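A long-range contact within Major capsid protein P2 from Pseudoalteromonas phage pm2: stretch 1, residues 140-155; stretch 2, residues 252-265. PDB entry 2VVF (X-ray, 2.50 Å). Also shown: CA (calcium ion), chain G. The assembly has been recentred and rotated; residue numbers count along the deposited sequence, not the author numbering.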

# COMPACT_ATOMS: atom_id res chain seq x y z
N ALA A 140 -17.08 22.26 -5.68
CA ALA A 140 -16.38 23.43 -6.20
C ALA A 140 -14.97 22.99 -6.56
O ALA A 140 -14.52 21.93 -6.11
CB ALA A 140 -16.34 24.53 -5.15
N PRO A 141 -14.28 23.77 -7.39
CA PRO A 141 -12.92 23.44 -7.78
C PRO A 141 -12.09 23.16 -6.52
O PRO A 141 -11.39 22.15 -6.44
CB PRO A 141 -12.45 24.72 -8.47
CG PRO A 141 -13.69 25.26 -9.10
CD PRO A 141 -14.86 24.81 -8.25
N SER A 142 -12.22 24.04 -5.53
CA SER A 142 -11.54 23.88 -4.25
C SER A 142 -10.04 23.56 -4.37
O SER A 142 -9.35 24.11 -5.23
CB SER A 142 -12.25 22.81 -3.41
OG SER A 142 -11.60 22.60 -2.18
N TRP A 143 -9.55 22.69 -3.49
CA TRP A 143 -8.14 22.31 -3.47
C TRP A 143 -7.73 21.59 -4.75
O TRP A 143 -8.25 20.52 -5.06
CB TRP A 143 -7.83 21.44 -2.25
CG TRP A 143 -7.24 22.21 -1.11
CD1 TRP A 143 -7.92 22.79 -0.08
CD2 TRP A 143 -5.86 22.53 -0.92
NE1 TRP A 143 -7.04 23.44 0.75
CE2 TRP A 143 -5.77 23.30 0.26
CE3 TRP A 143 -4.69 22.23 -1.62
CZ2 TRP A 143 -4.55 23.77 0.75
CZ3 TRP A 143 -3.48 22.70 -1.14
CH2 TRP A 143 -3.43 23.47 0.04
N LEU A 144 -6.79 22.17 -5.48
CA LEU A 144 -6.31 21.60 -6.73
C LEU A 144 -4.79 21.65 -6.82
O LEU A 144 -4.15 22.48 -6.17
CB LEU A 144 -6.90 22.37 -7.91
CG LEU A 144 -8.12 21.80 -8.65
CD1 LEU A 144 -8.92 20.88 -7.76
CD2 LEU A 144 -8.99 22.92 -9.19
N THR A 145 -4.22 20.78 -7.64
CA THR A 145 -2.78 20.76 -7.88
C THR A 145 -2.52 21.67 -9.08
O THR A 145 -3.17 21.54 -10.11
CB THR A 145 -2.27 19.34 -8.16
OG1 THR A 145 -2.42 18.52 -7.00
CG2 THR A 145 -0.80 19.37 -8.57
N MET A 146 -1.58 22.60 -8.93
CA MET A 146 -1.27 23.54 -10.00
C MET A 146 0.17 23.41 -10.47
O MET A 146 1.07 24.01 -9.89
CB MET A 146 -1.58 24.97 -9.58
CG MET A 146 -3.06 25.24 -9.36
SD MET A 146 -3.38 26.40 -8.04
CE MET A 146 -5.10 26.02 -7.65
N ARG A 147 0.37 22.61 -11.51
CA ARG A 147 1.70 22.37 -12.06
C ARG A 147 2.16 23.57 -12.89
O ARG A 147 1.53 23.92 -13.89
CB ARG A 147 1.69 21.10 -12.91
CG ARG A 147 3.06 20.60 -13.32
CD ARG A 147 2.95 19.65 -14.50
NE ARG A 147 4.13 18.81 -14.67
CZ ARG A 147 5.12 19.08 -15.51
NH1 ARG A 147 5.07 20.16 -16.27
NH2 ARG A 147 6.17 18.26 -15.60
N ARG A 148 3.25 24.20 -12.46
CA ARG A 148 3.79 25.37 -13.15
C ARG A 148 5.16 25.11 -13.76
O ARG A 148 5.97 24.37 -13.21
CB ARG A 148 3.83 26.58 -12.22
CG ARG A 148 2.46 27.16 -11.91
CD ARG A 148 1.53 27.08 -13.12
NE ARG A 148 0.13 27.11 -12.73
CZ ARG A 148 -0.52 28.20 -12.35
NH1 ARG A 148 0.11 29.37 -12.31
NH2 ARG A 148 -1.80 28.13 -12.00
N ASN A 149 5.42 25.75 -14.90
CA ASN A 149 6.67 25.59 -15.63
C ASN A 149 7.57 26.81 -15.50
O ASN A 149 7.11 27.95 -15.62
CB ASN A 149 6.36 25.34 -17.11
CG ASN A 149 7.26 24.28 -17.72
OD1 ASN A 149 8.10 23.69 -17.04
ND2 ASN A 149 7.09 24.05 -19.02
N PHE A 150 8.86 26.57 -15.29
CA PHE A 150 9.85 27.65 -15.19
C PHE A 150 11.15 27.22 -15.85
O PHE A 150 11.57 26.07 -15.73
CB PHE A 150 10.10 28.02 -13.73
CG PHE A 150 8.86 28.40 -12.97
CD1 PHE A 150 8.33 29.68 -13.07
CD2 PHE A 150 8.24 27.49 -12.14
CE1 PHE A 150 7.19 30.03 -12.37
CE2 PHE A 150 7.10 27.83 -11.44
CZ PHE A 150 6.57 29.10 -11.55
N PHE A 151 11.80 28.14 -16.55
CA PHE A 151 13.06 27.85 -17.22
C PHE A 151 14.16 28.75 -16.68
O PHE A 151 14.03 29.97 -16.66
CB PHE A 151 12.92 28.03 -18.74
CG PHE A 151 12.07 26.97 -19.39
CD1 PHE A 151 12.66 25.85 -19.95
CD2 PHE A 151 10.69 27.10 -19.44
CE1 PHE A 151 11.88 24.87 -20.55
CE2 PHE A 151 9.91 26.13 -20.03
CZ PHE A 151 10.51 25.02 -20.59
N LYS A 152 15.24 28.13 -16.21
CA LYS A 152 16.34 28.89 -15.64
C LYS A 152 17.69 28.32 -16.07
O LYS A 152 17.81 27.13 -16.36
CB LYS A 152 16.23 28.93 -14.12
CG LYS A 152 15.55 30.17 -13.59
CD LYS A 152 14.36 29.83 -12.72
CE LYS A 152 13.32 30.94 -12.75
NZ LYS A 152 12.98 31.42 -11.39
N GLN A 153 18.69 29.19 -16.11
CA GLN A 153 20.03 28.79 -16.52
C GLN A 153 20.84 28.21 -15.37
O GLN A 153 20.91 28.79 -14.29
CB GLN A 153 20.78 29.97 -17.14
CG GLN A 153 22.14 29.61 -17.72
CD GLN A 153 22.03 28.81 -19.01
OE1 GLN A 153 20.94 28.65 -19.56
NE2 GLN A 153 23.16 28.31 -19.49
N LEU A 154 21.45 27.06 -15.63
CA LEU A 154 22.28 26.40 -14.64
C LEU A 154 23.72 26.53 -15.09
O LEU A 154 24.01 26.48 -16.29
CB LEU A 154 21.92 24.93 -14.50
CG LEU A 154 20.67 24.62 -13.67
CD1 LEU A 154 20.56 23.13 -13.40
CD2 LEU A 154 20.68 25.41 -12.37
N ASN A 155 24.62 26.72 -14.15
CA ASN A 155 26.01 26.85 -14.50
C ASN A 155 26.72 25.60 -14.09
O ASN A 155 26.21 24.78 -13.32
CB ASN A 155 26.64 27.99 -13.73
CG ASN A 155 25.91 29.28 -13.90
OD1 ASN A 155 25.36 29.84 -12.94
ND2 ASN A 155 25.82 29.74 -15.15
N GLU A 252 23.72 24.49 -18.69
CA GLU A 252 22.52 24.29 -19.48
C GLU A 252 21.32 25.04 -18.90
O GLU A 252 21.40 25.61 -17.82
CB GLU A 252 22.19 22.79 -19.54
CG GLU A 252 21.52 22.25 -18.29
CD GLU A 252 22.09 20.92 -17.84
OE1 GLU A 252 21.93 19.92 -18.58
OE2 GLU A 252 22.67 20.86 -16.74
N GLN A 253 20.22 25.03 -19.65
CA GLN A 253 18.99 25.66 -19.18
C GLN A 253 18.10 24.57 -18.62
O GLN A 253 17.72 23.63 -19.33
CB GLN A 253 18.27 26.40 -20.31
CG GLN A 253 16.87 26.85 -19.91
CD GLN A 253 16.14 27.58 -21.02
OE1 GLN A 253 16.22 28.80 -21.13
NE2 GLN A 253 15.39 26.84 -21.82
N ALA A 254 17.80 24.67 -17.34
CA ALA A 254 16.98 23.67 -16.66
C ALA A 254 15.51 24.06 -16.68
O ALA A 254 15.16 25.23 -16.60
CB ALA A 254 17.45 23.50 -15.23
N GLU A 255 14.65 23.05 -16.76
CA GLU A 255 13.22 23.29 -16.69
C GLU A 255 12.79 22.94 -15.28
O GLU A 255 12.85 21.78 -14.87
CB GLU A 255 12.46 22.42 -17.70
CG GLU A 255 10.96 22.66 -17.67
CD GLU A 255 10.17 21.69 -18.52
OE1 GLU A 255 10.78 20.98 -19.36
OE2 GLU A 255 8.93 21.64 -18.36
N ILE A 256 12.43 23.96 -14.51
CA ILE A 256 12.02 23.76 -13.12
C ILE A 256 10.51 23.58 -13.02
O ILE A 256 9.74 24.49 -13.32
CB ILE A 256 12.51 24.91 -12.21
CG1 ILE A 256 14.03 25.06 -12.29
CG2 ILE A 256 12.08 24.67 -10.77
CD1 ILE A 256 14.80 23.81 -11.93
N ILE A 257 10.09 22.40 -12.58
CA ILE A 257 8.67 22.10 -12.40
C ILE A 257 8.29 22.29 -10.94
O ILE A 257 8.89 21.67 -10.06
CB ILE A 257 8.33 20.67 -12.88
CG1 ILE A 257 8.88 20.43 -14.28
CG2 ILE A 257 6.83 20.44 -12.84
CD1 ILE A 257 8.39 21.43 -15.30
N VAL A 258 7.31 23.14 -10.69
CA VAL A 258 6.85 23.38 -9.33
C VAL A 258 5.39 22.98 -9.18
O VAL A 258 4.51 23.53 -9.85
CB VAL A 258 7.07 24.84 -8.91
CG1 VAL A 258 6.66 25.05 -7.45
CG2 VAL A 258 8.51 25.25 -9.13
N GLU A 259 5.13 22.01 -8.31
CA GLU A 259 3.77 21.55 -8.06
C GLU A 259 3.16 22.34 -6.92
O GLU A 259 3.40 22.04 -5.75
CB GLU A 259 3.77 20.05 -7.73
CG GLU A 259 4.13 19.16 -8.90
CD GLU A 259 4.01 17.68 -8.56
OE1 GLU A 259 2.87 17.19 -8.47
OE2 GLU A 259 5.05 17.03 -8.38
N TYR A 260 2.39 23.36 -7.25
CA TYR A 260 1.74 24.19 -6.25
C TYR A 260 0.42 23.55 -5.82
O TYR A 260 -0.08 22.65 -6.48
CB TYR A 260 1.48 25.60 -6.80
CG TYR A 260 2.72 26.44 -6.97
CD1 TYR A 260 3.26 27.15 -5.91
CD2 TYR A 260 3.35 26.54 -8.21
CE1 TYR A 260 4.39 27.93 -6.07
CE2 TYR A 260 4.48 27.32 -8.38
CZ TYR A 260 4.99 28.01 -7.30
OH TYR A 260 6.12 28.78 -7.47
N MET A 261 -0.13 24.05 -4.72
CA MET A 261 -1.40 23.55 -4.20
C MET A 261 -2.13 24.67 -3.49
O MET A 261 -1.51 25.51 -2.83
CB MET A 261 -1.16 22.40 -3.22
CG MET A 261 -0.71 21.10 -3.84
SD MET A 261 -0.41 19.83 -2.59
CE MET A 261 0.47 20.78 -1.36
N GLY A 262 -3.45 24.68 -3.60
CA GLY A 262 -4.26 25.70 -2.95
C GLY A 262 -5.71 25.64 -3.44
O GLY A 262 -6.01 24.96 -4.40
N VAL A 263 -6.59 26.34 -2.74
CA VAL A 263 -8.00 26.42 -3.09
C VAL A 263 -8.10 27.33 -4.30
O VAL A 263 -7.71 28.50 -4.26
CB VAL A 263 -8.86 26.98 -1.91
CG1 VAL A 263 -10.29 27.17 -2.31
CG2 VAL A 263 -8.73 26.10 -0.66
N TRP A 264 -8.59 26.76 -5.39
CA TRP A 264 -8.72 27.50 -6.62
C TRP A 264 -9.59 28.73 -6.45
O TRP A 264 -10.66 28.69 -5.84
CB TRP A 264 -9.28 26.61 -7.73
CG TRP A 264 -9.27 27.28 -9.07
CD1 TRP A 264 -8.22 27.36 -9.94
CD2 TRP A 264 -10.35 27.99 -9.68
NE1 TRP A 264 -8.59 28.07 -11.06
CE2 TRP A 264 -9.89 28.47 -10.93
CE3 TRP A 264 -11.67 28.27 -9.30
CZ2 TRP A 264 -10.70 29.20 -11.79
CZ3 TRP A 264 -12.47 29.00 -10.16
CH2 TRP A 264 -11.98 29.46 -11.39
N SER A 265 -9.12 29.84 -7.00
CA SER A 265 -9.84 31.11 -6.94
C SER A 265 -9.92 31.73 -8.33
O SER A 265 -8.96 31.70 -9.09
CB SER A 265 -9.15 32.07 -5.97
OG SER A 265 -9.80 33.33 -5.97
CA CA G . -10.91 19.84 -5.29
O HOH W 1 -13.16 26.90 -5.50

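The two stretches are neighbouring antiparallel β-strands, held by a nearly continuous ladder of backbone hydrogen bonds and flanked by side-chain packing on both faces of the sheet. Their axes approach to 4.4 Å with 144° between the N-to-C directions, and together they bury 1497 Å² although the touching residues lie at least 98 positions apart in sequence.

The register is fixed by paired amide-carbonyl bonds at alternate residues. M146 N donates to Y260 O at 2.9 Å (175° at the hydrogen) and Y260 N returns a bond to M146 O at 3.0 Å; R148 N to V258 O (3.0 Å) and V258 N to R148 O (3.1 Å) repeat the pattern. Further along, K152 N reaches A254 O at 2.9 Å and A254 N reaches K152 O at 2.6 Å. The ladder is less regular in places: G262 N to L144 O is weak at 3.5 Å, whereas its partner, L144 N to G262 O, is 3.1 Å and nearly straight. Between these pairs, CA-H...O contacts such as F151 CA to A254 O (3.4 Å) fill the intervening steps.

Beyond V263, W264 N donates to S142 O at 2.8 Å and 177°. A water links the same residues, accepting from S142 N (3.0 Å) and donating to W264 O (3.1 Å). Nearby, P141 O and W143 O bind the calcium ion at 2.6 and 2.8 Å, so one ion engages two backbone carbonyls of stretch 1, those of the residues before and after S142.

On the face carrying M146, F150 and Y260, the packing is largely apolar. The F150 and Y260 rings meet at their edges, CE2 to CE2 at 4.1 Å, and F150 CE2 also lies 3.7 Å from V258 CG2. The flexible M146 side chain brings CE within 4.1 Å of W264 CD1, at the indole edge, while P141 CG sits 3.6 Å from W264 CE3. At the far end, the small A254 places CB 3.6 Å from L154 CD1.

The face carrying W143, R147 and F151 mixes aromatic, aliphatic and charged groups. G262, lacking a side chain, sets its CA 3.7 Å from the centroid of the W143 six-membered ring, 16° off the normal, a CH-pi contact. Similarly, E255 CG lies 4.1 Å from the F151 ring centroid, so the aliphatic part of an acidic residue packs against an aromatic face. I257 CG2 lies over the R147 guanidinium, 3.5 Å from CZ, while R147 NH1 and NH2 are hydrogen-bonded elsewhere in the structure.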